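Local coordinates for PTS system, lactose-specific IIBC components (PDB 3NBM), which is the IIB domain of a lactose-specific phosphotransferase system and probably passes phosphate from its IIA partner to lactose during uptake, at residues 9-14 and 56-61; 5-10 and 35-40. All coordinates share one frame; numbering follows the deposited sequence.

Interaction 1. Residues 9-14 and 56-61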
ATOM      1  N   VAL A   9       2.574   1.808   5.803  1.00  5.29           N
ATOM      2  CA  VAL A   9       1.880   1.364   4.600  1.00  5.30           C
ATOM      3  C   VAL A   9       2.364  -0.043   4.223  1.00  4.93           C
ATOM      4  O   VAL A   9       3.557  -0.309   4.223  1.00  5.52           O
ATOM      5  CB  VAL A   9       2.137   2.320   3.426  1.00  5.26           C
ATOM      6  CG1 VAL A   9       1.346   1.893   2.187  1.00  6.98           C
ATOM      7  CG2 VAL A   9       1.811   3.761   3.841  1.00  6.34           C
ATOM      8  N   LEU A  10       1.420  -0.922   3.909  1.00  5.14           N
ATOM      9  CA  LEU A  10       1.720  -2.258   3.392  1.00  4.95           C
ATOM     10  C   LEU A  10       1.125  -2.406   2.005  1.00  5.13           C
ATOM     11  O   LEU A  10      -0.064  -2.160   1.817  1.00  6.09           O
ATOM     12  CB  LEU A  10       1.162  -3.328   4.331  1.00  5.99           C
ATOM     13  CG  LEU A  10       1.397  -4.793   3.921  1.00  6.12           C
ATOM     14  CD1 LEU A  10       2.880  -5.146   3.909  1.00  7.97           C
ATOM     15  CD2 LEU A  10       0.647  -5.703   4.894  1.00  8.30           C
ATOM     16  N   VAL A  11       1.969  -2.722   1.025  1.00  4.88           N
ATOM     17  CA  VAL A  11       1.531  -3.001  -0.339  1.00  5.28           C
ATOM     18  C   VAL A  11       1.536  -4.526  -0.536  1.00  4.87           C
ATOM     19  O   VAL A  11       2.545  -5.165  -0.284  1.00  5.78           O
ATOM     20  CB  VAL A  11       2.420  -2.321  -1.407  1.00  5.22           C
ATOM     21  CG1 VAL A  11       1.834  -2.507  -2.808  1.00  6.89           C
ATOM     22  CG2 VAL A  11       2.667  -0.854  -1.081  1.00  6.78           C
ATOM     23  N   LEU A  12       0.406  -5.078  -0.980  1.00  5.44           N
ATOM     24  CA  LEU A  12       0.276  -6.522  -1.161  1.00  5.56           C
ATOM     25  C   LEU A  12       0.098  -6.864  -2.626  1.00  6.57           C
ATOM     26  O   LEU A  12      -0.649  -6.212  -3.345  1.00  7.28           O
ATOM     27  CB  LEU A  12      -0.928  -7.067  -0.364  1.00  5.68           C
ATOM     28  CG  LEU A  12      -0.813  -6.923   1.162  1.00  5.80           C
ATOM     29  CD1 LEU A  12      -2.125  -7.376   1.828  1.00  7.84           C
ATOM     30  CD2 LEU A  12       0.417  -7.667   1.705  1.00  7.89           C
ATOM     31  N   CYS A  13       0.779  -7.923  -3.062  1.00  6.93           N
ATOM     32  CA  CYS A  13       0.557  -8.485  -4.391  1.00  7.46           C
ATOM     33  C   CYS A  13       0.284  -9.987  -4.247  1.00  8.61           C
ATOM     34  O   CYS A  13       0.097 -10.491  -3.131  1.00  9.69           O
ATOM     35  CB  CYS A  13       1.726  -8.178  -5.353  1.00  8.00           C
ATOM     36  SG  CYS A  13       3.290  -8.922  -4.939  1.00  8.31           S
ATOM     37  N   ALA A  14       0.247 -10.677  -5.384  1.00  8.98           N
ATOM     38  CA  ALA A  14      -0.014 -12.096  -5.421  1.00 10.62           C
ATOM     39  C   ALA A  14       1.273 -12.918  -5.419  1.00 11.51           C
ATOM     40  O   ALA A  14       1.232 -14.132  -5.630  1.00 14.52           O
ATOM     41  CB  ALA A  14      -0.884 -12.457  -6.649  1.00 11.51           C
ATOM     42  N   LEU A  56      -2.446   1.886   6.420  1.00  5.61           N
ATOM     43  CA  LEU A  56      -2.955   1.874   5.053  1.00  5.75           C
ATOM     44  C   LEU A  56      -2.431   0.629   4.381  1.00  5.65           C
ATOM     45  O   LEU A  56      -1.239   0.369   4.441  1.00  5.96           O
ATOM     46  CB  LEU A  56      -2.476   3.123   4.280  1.00  6.51           C
ATOM     47  CG  LEU A  56      -2.831   3.182   2.784  1.00  7.18           C
ATOM     48  CD1 LEU A  56      -4.337   3.258   2.539  1.00  8.81           C
ATOM     49  CD2 LEU A  56      -2.092   4.348   2.108  1.00  8.77           C
ATOM     50  N   ILE A  57      -3.325  -0.133   3.742  1.00  5.01           N
ATOM     51  CA  ILE A  57      -2.936  -1.294   2.941  1.00  5.27           C
ATOM     52  C   ILE A  57      -3.399  -1.012   1.533  1.00  4.93           C
ATOM     53  O   ILE A  57      -4.546  -0.654   1.285  1.00  6.15           O
ATOM     54  CB  ILE A  57      -3.506  -2.620   3.493  1.00  5.61           C
ATOM     55  CG1 ILE A  57      -3.067  -2.770   4.972  1.00  6.89           C
ATOM     56  CG2 ILE A  57      -3.042  -3.791   2.628  1.00  7.89           C
ATOM     57  CD1 ILE A  57      -3.587  -3.956   5.686  1.00  9.92           C
ATOM     58  N   ILE A  58      -2.471  -1.186   0.600  1.00  5.20           N
ATOM     59  CA  ILE A  58      -2.716  -0.985  -0.828  1.00  5.42           C
ATOM     60  C   ILE A  58      -2.602  -2.333  -1.558  1.00  5.39           C
ATOM     61  O   ILE A  58      -1.598  -3.025  -1.453  1.00  6.63           O
ATOM     62  CB  ILE A  58      -1.655  -0.019  -1.458  1.00  6.19           C
ATOM     63  CG1 ILE A  58      -1.650   1.346  -0.739  1.00  7.30           C
ATOM     64  CG2 ILE A  58      -1.903   0.135  -2.984  1.00  7.12           C
ATOM     65  CD1 ILE A  58      -0.465   2.239  -1.062  1.00  8.46           C
ATOM     66  N   LEU A  59      -3.674  -2.697  -2.248  1.00  5.82           N
ATOM     67  CA  LEU A  59      -3.709  -3.902  -3.062  1.00  5.79           C
ATOM     68  C   LEU A  59      -3.178  -3.571  -4.456  1.00  6.51           C
ATOM     69  O   LEU A  59      -3.690  -2.668  -5.126  1.00  6.91           O
ATOM     70  CB  LEU A  59      -5.151  -4.461  -3.146  1.00  6.50           C
ATOM     71  CG  LEU A  59      -5.742  -4.921  -1.824  1.00  7.19           C
ATOM     72  CD1 LEU A  59      -7.240  -5.233  -2.011  1.00 10.30           C
ATOM     73  CD2 LEU A  59      -5.009  -6.138  -1.318  1.00 11.06           C
ATOM     74  N   ALA A  60      -2.169  -4.330  -4.900  1.00  6.54           N
ATOM     75  CA  ALA A  60      -1.693  -4.260  -6.275  1.00  7.13           C
ATOM     76  C   ALA A  60      -2.780  -4.810  -7.211  1.00  7.53           C
ATOM     77  O   ALA A  60      -3.712  -5.511  -6.764  1.00  6.96           O
ATOM     78  CB  ALA A  60      -0.424  -5.041  -6.435  1.00  7.69           C
ATOM     79  N   PRO A  61      -2.679  -4.545  -8.522  1.00  7.48           N
ATOM     80  CA  PRO A  61      -3.741  -4.920  -9.457  1.00  8.28           C
ATOM     81  C   PRO A  61      -4.137  -6.381  -9.387  1.00  8.37           C
ATOM     82  O   PRO A  61      -5.322  -6.690  -9.447  1.00  9.21           O
ATOM     83  CB  PRO A  61      -3.113  -4.568 -10.808  1.00  8.48           C
ATOM     84  CG  PRO A  61      -2.297  -3.349 -10.484  1.00  8.89           C
ATOM     85  CD  PRO A  61      -1.682  -3.654  -9.148  1.00  8.72           C
TER

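Interaction 2. Residues 5-10 and 35-40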
ATOM      1  N   LYS A   5       3.222   9.824  15.102  1.00 22.46           N
ATOM      2  CA  LYS A   5       3.651   8.483  14.616  1.00 19.16           C
ATOM      3  C   LYS A   5       3.900   8.501  13.104  1.00 16.93           C
ATOM      4  O   LYS A   5       3.221   9.192  12.340  1.00 18.52           O
ATOM      5  CB  LYS A   5       2.604   7.389  14.937  1.00 20.06           C
ATOM      6  N   GLU A   6       4.878   7.719  12.684  1.00 13.59           N
ATOM      7  CA  GLU A   6       5.116   7.472  11.270  1.00 10.94           C
ATOM      8  C   GLU A   6       3.964   6.677  10.666  1.00  8.72           C
ATOM      9  O   GLU A   6       3.524   5.714  11.260  1.00  9.53           O
ATOM     10  CB  GLU A   6       6.422   6.710  11.123  1.00 10.85           C
ATOM     11  CG  GLU A   6       6.819   6.435   9.693  1.00  9.93           C
ATOM     12  CD  GLU A   6       8.172   5.802   9.600  1.00  9.71           C
ATOM     13  OE1 GLU A   6       8.392   4.771  10.245  1.00 10.57           O
ATOM     14  OE2 GLU A   6       8.987   6.267   8.786  1.00 13.16           O
ATOM     15  N   LEU A   7       3.496   7.093   9.501  1.00  7.80           N
ATOM     16  CA  LEU A   7       2.478   6.366   8.760  1.00  7.46           C
ATOM     17  C   LEU A   7       3.058   5.061   8.205  1.00  6.82           C
ATOM     18  O   LEU A   7       4.110   5.071   7.565  1.00  8.09           O
ATOM     19  CB  LEU A   7       1.954   7.236   7.620  1.00  8.54           C
ATOM     20  CG  LEU A   7       0.731   6.684   6.896  1.00 10.85           C
ATOM     21  CD1 LEU A   7      -0.506   6.705   7.810  1.00 14.05           C
ATOM     22  CD2 LEU A   7       0.458   7.490   5.620  1.00 14.27           C
ATOM     23  N   LYS A   8       2.383   3.950   8.473  1.00  6.03           N
ATOM     24  CA  LYS A   8       2.864   2.619   8.072  1.00  6.30           C
ATOM     25  C   LYS A   8       1.957   2.093   6.951  1.00  5.59           C
ATOM     26  O   LYS A   8       0.742   1.958   7.136  1.00  5.78           O
ATOM     27  CB  LYS A   8       2.841   1.652   9.251  1.00  6.71           C
ATOM     28  CG  LYS A   8       3.528   2.135  10.515  1.00 10.66           C
ATOM     29  CD  LYS A   8       4.979   2.303  10.408  1.00 13.17           C
ATOM     30  CE  LYS A   8       5.619   2.584  11.792  1.00 14.06           C
ATOM     31  NZ  LYS A   8       7.117   2.782  11.768  1.00 11.44           N
ATOM     32  N   VAL A   9       2.574   1.808   5.803  1.00  5.29           N
ATOM     33  CA  VAL A   9       1.880   1.364   4.600  1.00  5.30           C
ATOM     34  C   VAL A   9       2.364  -0.043   4.223  1.00  4.93           C
ATOM     35  O   VAL A   9       3.557  -0.309   4.223  1.00  5.52           O
ATOM     36  CB  VAL A   9       2.137   2.320   3.426  1.00  5.26           C
ATOM     37  CG1 VAL A   9       1.346   1.893   2.187  1.00  6.98           C
ATOM     38  CG2 VAL A   9       1.811   3.761   3.841  1.00  6.34           C
ATOM     39  N   LEU A  10       1.420  -0.922   3.909  1.00  5.14           N
ATOM     40  CA  LEU A  10       1.720  -2.258   3.392  1.00  4.95           C
ATOM     41  C   LEU A  10       1.125  -2.406   2.005  1.00  5.13           C
ATOM     42  O   LEU A  10      -0.064  -2.160   1.817  1.00  6.09           O
ATOM     43  CB  LEU A  10       1.162  -3.328   4.331  1.00  5.99           C
ATOM     44  CG  LEU A  10       1.397  -4.793   3.921  1.00  6.12           C
ATOM     45  CD1 LEU A  10       2.880  -5.146   3.909  1.00  7.97           C
ATOM     46  CD2 LEU A  10       0.647  -5.703   4.894  1.00  8.30           C
ATOM     47  N   VAL A  35       8.987  13.273   4.654  1.00 12.56           N
ATOM     48  CA  VAL A  35       7.688  13.032   5.281  0.70 13.56           C
ATOM     49  C   VAL A  35       7.756  11.679   6.017  1.00 12.07           C
ATOM     50  O   VAL A  35       8.495  10.752   5.592  1.00 12.11           O
ATOM     51  CB  VAL A  35       6.564  13.065   4.209  0.70 14.28           C
ATOM     52  CG1 VAL A  35       5.208  12.692   4.795  0.70 16.45           C
ATOM     53  CG2 VAL A  35       6.469  14.452   3.580  0.70 15.96           C
ATOM     54  N   ARG A  36       7.010  11.550   7.105  1.00 10.14           N
ATOM     55  CA  ARG A  36       7.102  10.373   7.964  0.50  9.65           C
ATOM     56  C   ARG A  36       6.170   9.250   7.506  1.00  8.78           C
ATOM     57  O   ARG A  36       5.052   9.107   7.984  1.00  8.32           O
ATOM     58  CB  ARG A  36       6.861  10.743   9.415  0.50 10.44           C
ATOM     59  CG  ARG A  36       7.892  11.758   9.941  0.50 12.81           C
ATOM     60  CD  ARG A  36       7.600  12.234  11.355  0.50 18.54           C
ATOM     61  NE  ARG A  36       6.358  12.997  11.438  0.50 21.87           N
ATOM     62  CZ  ARG A  36       6.241  14.295  11.149  0.50 25.03           C
ATOM     63  NH1 ARG A  36       7.294  15.006  10.759  0.50 27.39           N
ATOM     64  NH2 ARG A  36       5.059  14.884  11.247  0.50 26.84           N
ATOM     65  N   VAL A  37       6.672   8.474   6.555  1.00  8.40           N
ATOM     66  CA  VAL A  37       5.987   7.338   5.962  1.00  8.10           C
ATOM     67  C   VAL A  37       6.994   6.242   5.713  1.00  7.65           C
ATOM     68  O   VAL A  37       8.119   6.513   5.257  1.00  8.57           O
ATOM     69  CB  VAL A  37       5.335   7.692   4.591  1.00  8.78           C
ATOM     70  CG1 VAL A  37       4.709   6.472   3.977  1.00 11.36           C
ATOM     71  CG2 VAL A  37       4.318   8.825   4.694  1.00 10.40           C
ATOM     72  N   ILE A  38       6.606   5.007   6.038  1.00  7.12           N
ATOM     73  CA  ILE A  38       7.347   3.816   5.608  1.00  6.81           C
ATOM     74  C   ILE A  38       6.368   2.854   4.927  1.00  5.94           C
ATOM     75  O   ILE A  38       5.261   2.646   5.412  1.00  6.89           O
ATOM     76  CB  ILE A  38       8.057   3.100   6.797  1.00  8.65           C
ATOM     77  CG1 ILE A  38       8.831   1.864   6.360  1.00 12.46           C
ATOM     78  CG2 ILE A  38       7.070   2.710   7.897  1.00 10.73           C
ATOM     79  CD1 ILE A  38       9.979   2.136   5.599  1.00 16.16           C
ATOM     80  N   ALA A  39       6.812   2.297   3.809  1.00  5.73           N
ATOM     81  CA  ALA A  39       6.079   1.269   3.084  1.00  5.61           C
ATOM     82  C   ALA A  39       6.834  -0.038   3.056  1.00  5.81           C
ATOM     83  O   ALA A  39       8.036  -0.068   2.760  1.00  7.62           O
ATOM     84  CB  ALA A  39       5.788   1.715   1.660  1.00  6.47           C
ATOM     85  N   ASN A  40       6.106  -1.113   3.303  1.00  5.98           N
ATOM     86  CA  ASN A  40       6.593  -2.469   3.109  1.00  6.51           C
ATOM     87  C   ASN A  40       5.786  -3.160   2.060  1.00  5.54           C
ATOM     88  O   ASN A  40       4.705  -2.693   1.688  1.00  6.25           O
ATOM     89  CB  ASN A  40       6.552  -3.258   4.412  1.00  7.40           C
ATOM     90  CG  ASN A  40       7.466  -2.712   5.431  1.00  9.12           C
ATOM     91  OD1 ASN A  40       7.024  -2.219   6.445  1.00 11.59           O
ATOM     92  ND2 ASN A  40       8.776  -2.765   5.144  1.00  9.81           N
TER
HETATM   93  O   HOH W   1       3.294  11.493  10.812  1.00 36.13           O

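Interaction 1. Residues 9-14 and 56-61
Leu56 starts the pairing with its carbonyl oxygen, which accepts the N-H of Leu10 at 3.0 Å from Leu56 O to Leu10 N. The CA-H of Val9 approaches this same oxygen. Leu56 CD2 only grazes Val9 CG1. Ile57 sends its side chain to the other face of the sheet. Ile57 CG1 is anti to the carbonyl carbon (chi1 -56°), which leaves CG2 anti to the backbone N. Ile57 CG2 meets Leu12 CD1 at 3.8 Å, the two side chains slanting across each other. Ile57 CG2 also lies 3.5 Å from Leu10 O. Ile58 is bonded through both of its backbone polar groups. Ile58 N reaches Leu10 O at 2.9 Å, and Ile58 O takes Leu12 N, also at 2.9 Å. The Ile58 side chain shares a face with Val9 and Val11, and its tip, Ile58 CD1, rests 3.7 Å from Val9 CG1. Leu59 turns back to the face of Leu12, where CD2 is a loose neighbour of Leu12 CB. At Ala60 the strand has ended, but the pairing runs one bond further: Ala60 N donates to Leu12 O over 2.9 Å at a nearly straight 169°. Ala60 CB then touches Cys13 CB at 4.0 Å. Cys13, at the end of its strand, is probably the cysteine that is phosphorylated in IIB proteins of this family; it stands at the start of the P-loop. This is parallel pairing of central strands, as in the phosphatase-like fold of the family. Helix 18-33 covers the face of Val11 and Ile58, with Leu22 on Ile58 and Ser19 on Val11. Met70 of helix 67-74 covers Leu12, Ile57 and Leu59 on the opposite face. Strand 37-43 flanks residues 9-14, and strand 80-83 flanks residues 56-61.

Interaction 2. Residues 5-10 and 35-40
Val9 O receives two groups from the facing strand. Asn40 N donates to Val9 O at 2.8 Å and 166°, and the CA-H of Ala39 comes in with Ala39 CA 3.2 Å from Val9 O. Two residues earlier Leu7 O repeats the pattern, taking the N-H of Ile38 and the CA-H of Val37. Ile38 thus bonds to residues 5-10 through both its N and its O, since Ile38 O accepts Val9 N at 2.8 Å. Leu7 N donates to Arg36 O at 3.0 Å. On the face of Lys8 and Ile38, the Ile38 side chain makes the main contact. Its CG1 is anti to the backbone N (chi1 -180°), which leaves CG2 in the crowded position between N and the carbonyl carbon. Ile38 CG2 lies unusually close to Lys8 CD, at 3.3 Å, and 3.4 Å from Glu6 OE1. The Lys8 chain is bent at its second torsion, which turns CD back from the extended line (chi2 -66°); beyond it the chain runs straight. Lys8 NZ forms a salt bridge with Glu6 OE1 at 2.8 Å, using the anti lone pair of that oxygen. On the other face the side chains that meet are apolar. Leu7 CB lies alongside Val37 CG2, and Val9 CG2 crosses Val37 CG1 at a slant, 4.0 Å away. This face packs against helices 18-33 and 96-105, where Ile26 and Leu100 touch Val37. Asn40 OD1 is hydrogen-bonded to Tyr54 OH. Helix 18-33 joins the two strands, 7-13 and 37-43, into a beta-alpha-beta unit. The chemistry is two-sided: an apolar face that belongs to the core, and a face of Lys8 and Ile38, partly open to solvent, where the Lys8-Glu6 salt bridge, probably weakened by water, pairs two charges next to the Ile38 methyl.

In the fold
The chain enters along strand 7-13, which serves both contacts. It then forms helix 18-33 and returns as strand 37-43. Interaction 2 closes this first beta-alpha-beta crossover. The chain runs on through a loop to strand 56-59, which pairs with the other edge of strand 7-13, closing the longer loop of interaction 1. Both closures start from strand 7-13; that of interaction 2 is the shorter, and that of interaction 1 reaches on past strand 37-43 to strand 56-59. Val9 and Leu10 are common to both. A probable hydrogen bond from Val11 N to Asn40 O continues the pairing of interaction 2 beside interaction 1. Together they set the sheet order 37-43, 7-13, 56-59, with strand 80-83 added beyond.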